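Local coordinates for protein tail assembly chaperone (Enterobacteria phage HK97, PDB 2OB9) that probably acts as a chaperone in phage tail assembly, one of a highly diverged group of such proteins that share a spiral arrangement, at residues Leu35-Trp43 with Leu108-Ile116. Residues are numbered along the deposited sequence; the frame is centred on the assembly and turned at random.
Sequences LREPSGEAW and LLKQALDLI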
ATOM      1  N   LEU A  35     -25.084  17.068  27.295  1.00 47.45           N
ATOM      2  CA  LEU A  35     -24.107  16.455  26.423  1.00 48.43           C
ATOM      3  C   LEU A  35     -24.845  15.595  25.398  1.00 48.75           C
ATOM      4  O   LEU A  35     -25.678  14.760  25.756  1.00 48.94           O
ATOM      5  CB  LEU A  35     -23.146  15.544  27.249  1.00 48.04           C
ATOM      6  CG  LEU A  35     -22.219  16.204  28.287  1.00 47.68           C
ATOM      7  CD1 LEU A  35     -21.251  15.189  28.891  1.00 46.23           C
ATOM      8  CD2 LEU A  35     -21.445  17.427  27.713  1.00 44.11           C
ATOM      9  N   ARG A  36     -24.518  15.809  24.129  1.00 49.06           N
ATOM     10  CA  ARG A  36     -25.088  15.048  23.026  1.00 49.52           C
ATOM     11  C   ARG A  36     -23.948  14.300  22.324  1.00 48.41           C
ATOM     12  O   ARG A  36     -22.836  14.752  22.370  1.00 48.21           O
ATOM     13  CB  ARG A  36     -25.854  15.995  22.065  1.00 49.38           C
ATOM     14  CG  ARG A  36     -24.985  16.810  21.121  1.00 50.56           C
ATOM     15  CD  ARG A  36     -25.923  17.378  20.109  1.00 52.21           C
ATOM     16  NE  ARG A  36     -25.522  18.450  19.197  1.00 50.32           N
ATOM     17  CZ  ARG A  36     -24.555  18.387  18.288  1.00 56.44           C
ATOM     18  NH1 ARG A  36     -23.715  17.341  18.263  1.00 58.56           N
ATOM     19  NH2 ARG A  36     -24.378  19.418  17.431  1.00 54.69           N
ATOM     20  N   GLU A  37     -24.220  13.139  21.736  1.00 48.26           N
ATOM     21  CA  GLU A  37     -23.272  12.495  20.844  1.00 48.06           C
ATOM     22  C   GLU A  37     -22.931  13.461  19.680  1.00 47.87           C
ATOM     23  O   GLU A  37     -23.720  14.332  19.371  1.00 47.94           O
ATOM     24  CB  GLU A  37     -23.845  11.186  20.308  1.00 47.75           C
ATOM     25  CG  GLU A  37     -24.999  11.373  19.346  1.00 48.90           C
ATOM     26  CD  GLU A  37     -25.546  10.049  18.879  1.00 51.20           C
ATOM     27  OE1 GLU A  37     -24.744   9.260  18.338  1.00 51.87           O
ATOM     28  OE2 GLU A  37     -26.766   9.809  19.035  1.00 53.06           O
ATOM     29  N   PRO A  38     -21.736  13.339  19.075  1.00 48.47           N
ATOM     30  CA  PRO A  38     -21.432  14.229  17.957  1.00 49.49           C
ATOM     31  C   PRO A  38     -22.250  13.957  16.717  1.00 50.59           C
ATOM     32  O   PRO A  38     -22.665  12.810  16.461  1.00 50.04           O
ATOM     33  CB  PRO A  38     -19.949  13.951  17.665  1.00 49.87           C
ATOM     34  CG  PRO A  38     -19.446  13.299  18.919  1.00 50.10           C
ATOM     35  CD  PRO A  38     -20.574  12.505  19.441  1.00 48.14           C
ATOM     36  N   SER A  39     -22.459  15.023  15.956  1.00 51.28           N
ATOM     37  CA  SER A  39     -23.161  14.942  14.724  1.00 53.04           C
ATOM     38  C   SER A  39     -22.237  14.274  13.724  1.00 53.81           C
ATOM     39  O   SER A  39     -21.039  14.122  13.982  1.00 53.37           O
ATOM     40  CB  SER A  39     -23.621  16.351  14.278  1.00 53.49           C
ATOM     41  OG  SER A  39     -22.668  16.989  13.459  1.00 55.07           O
ATOM     42  N   GLY A  40     -22.784  13.812  12.600  1.00 54.60           N
ATOM     43  CA  GLY A  40     -21.915  13.272  11.540  1.00 55.87           C
ATOM     44  C   GLY A  40     -21.077  14.336  10.842  1.00 56.81           C
ATOM     45  O   GLY A  40     -20.074  14.026  10.224  1.00 56.42           O
ATOM     46  N   GLU A  41     -21.520  15.592  10.941  1.00 58.99           N
ATOM     47  CA  GLU A  41     -20.797  16.791  10.462  1.00 60.49           C
ATOM     48  C   GLU A  41     -19.620  17.157  11.381  1.00 60.55           C
ATOM     49  O   GLU A  41     -18.766  17.976  11.014  1.00 61.11           O
ATOM     50  CB  GLU A  41     -21.763  17.986  10.392  1.00 61.02           C
ATOM     51  CG  GLU A  41     -22.531  18.101   9.069  1.00 64.86           C
ATOM     52  CD  GLU A  41     -24.029  18.341   9.233  1.00 68.50           C
ATOM     53  OE1 GLU A  41     -24.559  18.259  10.378  1.00 70.61           O
ATOM     54  OE2 GLU A  41     -24.684  18.592   8.190  1.00 70.37           O
ATOM     55  N   ALA A  42     -19.583  16.567  12.571  1.00 59.73           N
ATOM     56  CA  ALA A  42     -18.472  16.774  13.497  1.00 58.99           C
ATOM     57  C   ALA A  42     -17.525  15.584  13.488  1.00 58.68           C
ATOM     58  O   ALA A  42     -16.315  15.755  13.445  1.00 58.55           O
ATOM     59  CB  ALA A  42     -18.982  17.044  14.881  1.00 58.45           C
ATOM     60  N   TRP A  43     -18.057  14.373  13.520  1.00 58.61           N
ATOM     61  CA  TRP A  43     -17.200  13.210  13.301  1.00 58.99           C
ATOM     62  C   TRP A  43     -16.505  13.348  11.942  1.00 60.03           C
ATOM     63  O   TRP A  43     -15.406  12.824  11.751  1.00 59.99           O
ATOM     64  CB  TRP A  43     -18.001  11.919  13.287  1.00 58.25           C
ATOM     65  CG  TRP A  43     -18.359  11.401  14.578  1.00 56.92           C
ATOM     66  CD1 TRP A  43     -19.624  11.190  15.047  1.00 57.60           C
ATOM     67  CD2 TRP A  43     -17.470  10.980  15.602  1.00 57.34           C
ATOM     68  NE1 TRP A  43     -19.575  10.670  16.320  1.00 58.43           N
ATOM     69  CE2 TRP A  43     -18.255  10.536  16.682  1.00 59.36           C
ATOM     70  CE3 TRP A  43     -16.079  10.954  15.731  1.00 57.95           C
ATOM     71  CZ2 TRP A  43     -17.684  10.057  17.867  1.00 58.59           C
ATOM     72  CZ3 TRP A  43     -15.531  10.491  16.905  1.00 55.90           C
ATOM     73  CH2 TRP A  43     -16.318  10.034  17.940  1.00 56.19           C
ATOM     74  N   LEU A 108     -15.558  16.202  29.897  1.00 50.99           N
ATOM     75  CA  LEU A 108     -16.909  16.343  29.339  1.00 50.54           C
ATOM     76  C   LEU A 108     -16.979  15.754  27.923  1.00 50.52           C
ATOM     77  O   LEU A 108     -17.954  15.089  27.602  1.00 51.82           O
ATOM     78  CB  LEU A 108     -17.407  17.817  29.378  1.00 49.84           C
ATOM     79  CG  LEU A 108     -17.784  18.374  30.762  1.00 48.08           C
ATOM     80  CD1 LEU A 108     -18.078  19.851  30.689  1.00 45.57           C
ATOM     81  CD2 LEU A 108     -19.000  17.636  31.386  1.00 45.11           C
ATOM     82  N   LEU A 109     -15.950  15.958  27.100  1.00 49.17           N
ATOM     83  CA  LEU A 109     -15.876  15.272  25.829  1.00 48.72           C
ATOM     84  C   LEU A 109     -16.004  13.744  25.971  1.00 49.77           C
ATOM     85  O   LEU A 109     -16.810  13.133  25.249  1.00 48.65           O
ATOM     86  CB  LEU A 109     -14.619  15.638  25.052  1.00 48.10           C
ATOM     87  CG  LEU A 109     -14.342  14.991  23.672  1.00 48.43           C
ATOM     88  CD1 LEU A 109     -15.555  15.122  22.723  1.00 43.97           C
ATOM     89  CD2 LEU A 109     -13.122  15.662  23.008  1.00 48.21           C
ATOM     90  N   LYS A 110     -15.219  13.141  26.874  1.00 50.12           N
ATOM     91  CA  LYS A 110     -15.260  11.692  27.100  1.00 52.24           C
ATOM     92  C   LYS A 110     -16.631  11.184  27.495  1.00 52.82           C
ATOM     93  O   LYS A 110     -17.116  10.228  26.939  1.00 54.48           O
ATOM     94  CB  LYS A 110     -14.216  11.251  28.133  1.00 52.53           C
ATOM     95  CG  LYS A 110     -12.859  11.028  27.500  1.00 56.17           C
ATOM     96  CD  LYS A 110     -11.771  10.954  28.527  1.00 61.85           C
ATOM     97  CE  LYS A 110     -10.397  10.948  27.862  1.00 65.92           C
ATOM     98  NZ  LYS A 110      -9.985   9.580  27.409  1.00 67.83           N
ATOM     99  N   GLN A 111     -17.236  11.827  28.483  1.00 54.69           N
ATOM    100  CA  GLN A 111     -18.584  11.546  28.911  1.00 55.90           C
ATOM    101  C   GLN A 111     -19.525  11.582  27.691  1.00 55.46           C
ATOM    102  O   GLN A 111     -20.303  10.646  27.505  1.00 55.89           O
ATOM    103  CB  GLN A 111     -18.981  12.563  29.980  1.00 55.68           C
ATOM    104  CG  GLN A 111     -19.718  11.999  31.176  1.00 58.40           C
ATOM    105  CD  GLN A 111     -20.036  13.046  32.246  1.00 59.11           C
ATOM    106  OE1 GLN A 111     -20.990  12.890  33.021  1.00 65.70           O
ATOM    107  NE2 GLN A 111     -19.239  14.103  32.303  1.00 64.01           N
ATOM    108  N   ALA A 112     -19.416  12.611  26.830  1.00 54.94           N
ATOM    109  CA  ALA A 112     -20.254  12.682  25.604  1.00 54.73           C
ATOM    110  C   ALA A 112     -20.043  11.506  24.622  1.00 54.67           C
ATOM    111  O   ALA A 112     -21.015  10.950  24.084  1.00 53.75           O
ATOM    112  CB  ALA A 112     -20.083  14.010  24.878  1.00 54.13           C
ATOM    113  N   LEU A 113     -18.778  11.146  24.395  1.00 54.70           N
ATOM    114  CA  LEU A 113     -18.417  10.011  23.541  1.00 55.51           C
ATOM    115  C   LEU A 113     -18.863   8.668  24.138  1.00 55.36           C
ATOM    116  O   LEU A 113     -19.082   7.761  23.394  1.00 55.58           O
ATOM    117  CB  LEU A 113     -16.902   9.992  23.170  1.00 55.11           C
ATOM    118  CG  LEU A 113     -16.352  11.271  22.496  1.00 55.41           C
ATOM    119  CD1 LEU A 113     -14.868  11.172  22.155  1.00 54.05           C
ATOM    120  CD2 LEU A 113     -17.178  11.640  21.292  1.00 52.18           C
ATOM    121  N   ASP A 114     -19.018   8.575  25.460  1.00 56.16           N
ATOM    122  CA  ASP A 114     -19.646   7.411  26.128  1.00 58.01           C
ATOM    123  C   ASP A 114     -21.063   7.062  25.644  1.00 57.95           C
ATOM    124  O   ASP A 114     -21.517   5.948  25.831  1.00 57.79           O
ATOM    125  CB  ASP A 114     -19.734   7.619  27.652  1.00 58.62           C
ATOM    126  CG  ASP A 114     -18.453   7.246  28.398  1.00 62.71           C
ATOM    127  OD1 ASP A 114     -17.590   6.512  27.842  1.00 65.68           O
ATOM    128  OD2 ASP A 114     -18.322   7.699  29.567  1.00 65.66           O
ATOM    129  N   LEU A 115     -21.771   8.030  25.070  1.00 58.37           N
ATOM    130  CA  LEU A 115     -23.161   7.823  24.664  1.00 58.71           C
ATOM    131  C   LEU A 115     -23.260   6.932  23.440  1.00 59.86           C
ATOM    132  O   LEU A 115     -24.248   6.228  23.277  1.00 60.37           O
ATOM    133  CB  LEU A 115     -23.871   9.149  24.393  1.00 57.51           C
ATOM    134  CG  LEU A 115     -24.088  10.101  25.564  1.00 55.89           C
ATOM    135  CD1 LEU A 115     -24.343  11.470  25.034  1.00 53.02           C
ATOM    136  CD2 LEU A 115     -25.231   9.642  26.414  1.00 59.13           C
ATOM    137  N   ILE A 116     -22.246   6.986  22.583  1.00 61.47           N
ATOM    138  CA  ILE A 116     -22.182   6.152  21.390  1.00 63.80           C
ATOM    139  C   ILE A 116     -21.837   4.719  21.777  1.00 65.34           C
ATOM    140  O   ILE A 116     -22.273   3.778  21.103  1.00 66.12           O
ATOM    141  CB  ILE A 116     -21.104   6.642  20.424  1.00 64.10           C
ATOM    142  CG1 ILE A 116     -21.351   8.089  20.035  1.00 63.46           C
ATOM    143  CG2 ILE A 116     -21.023   5.764  19.181  1.00 64.72           C
ATOM    144  CD1 ILE A 116     -20.067   8.796  19.792  1.00 66.14           C
TER
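The CA atoms of Leu-35 and Ala-112 are the nearest pair across the two segments, where helix 103-113 lies against the end of strand 31-36, the middle strand of a small antiparallel sheet. The pairing exemplifies alpha/beta packing without any hydrogen bond across it: shape does the work. Leu-35 is the main bump. Its CD1 pushes into a hollow on the helix, 3.5 Å from Leu-108 O and 3.6 Å from Gln-111 CB, while CD2 of Leu-108 forms a further wall; Val-23 and Leu-80 on the flanking strands also touch this leucine. Ala-112 is small enough to let the strand come near, its CB lying 3.8 Å from Arg-36 O. Returning the favour, Leu-115 lays CD1 over the strand backbone, 3.6 Å from Leu-35 O and close to Glu-37 N.

Beyond the strand, the chain turns through Pro-38 into helix 40-49, and a second wedge fits there. CG of Pro-38 covers one face of the Trp-43 indole, offset toward the rim, and also lies 3.7 Å from Leu-113 CD2. Glu-37 crosses Ile-116 at about a right angle, its CB and OE1 near Ile-116 CG1; OE2 accepts a hydrogen bond from Arg-19 N, and OE1 forms a salt bridge with Arg-107 of a second subunit, so this corner borders an interface. With CG1 anti to the carbonyl carbon (chi1 -57°), the side chain of Ile-116 reaches toward the indole, the two approaching from opposite directions, and CD1 meets the ring edge near its plane, just 3.3 Å from Trp-43 CZ2.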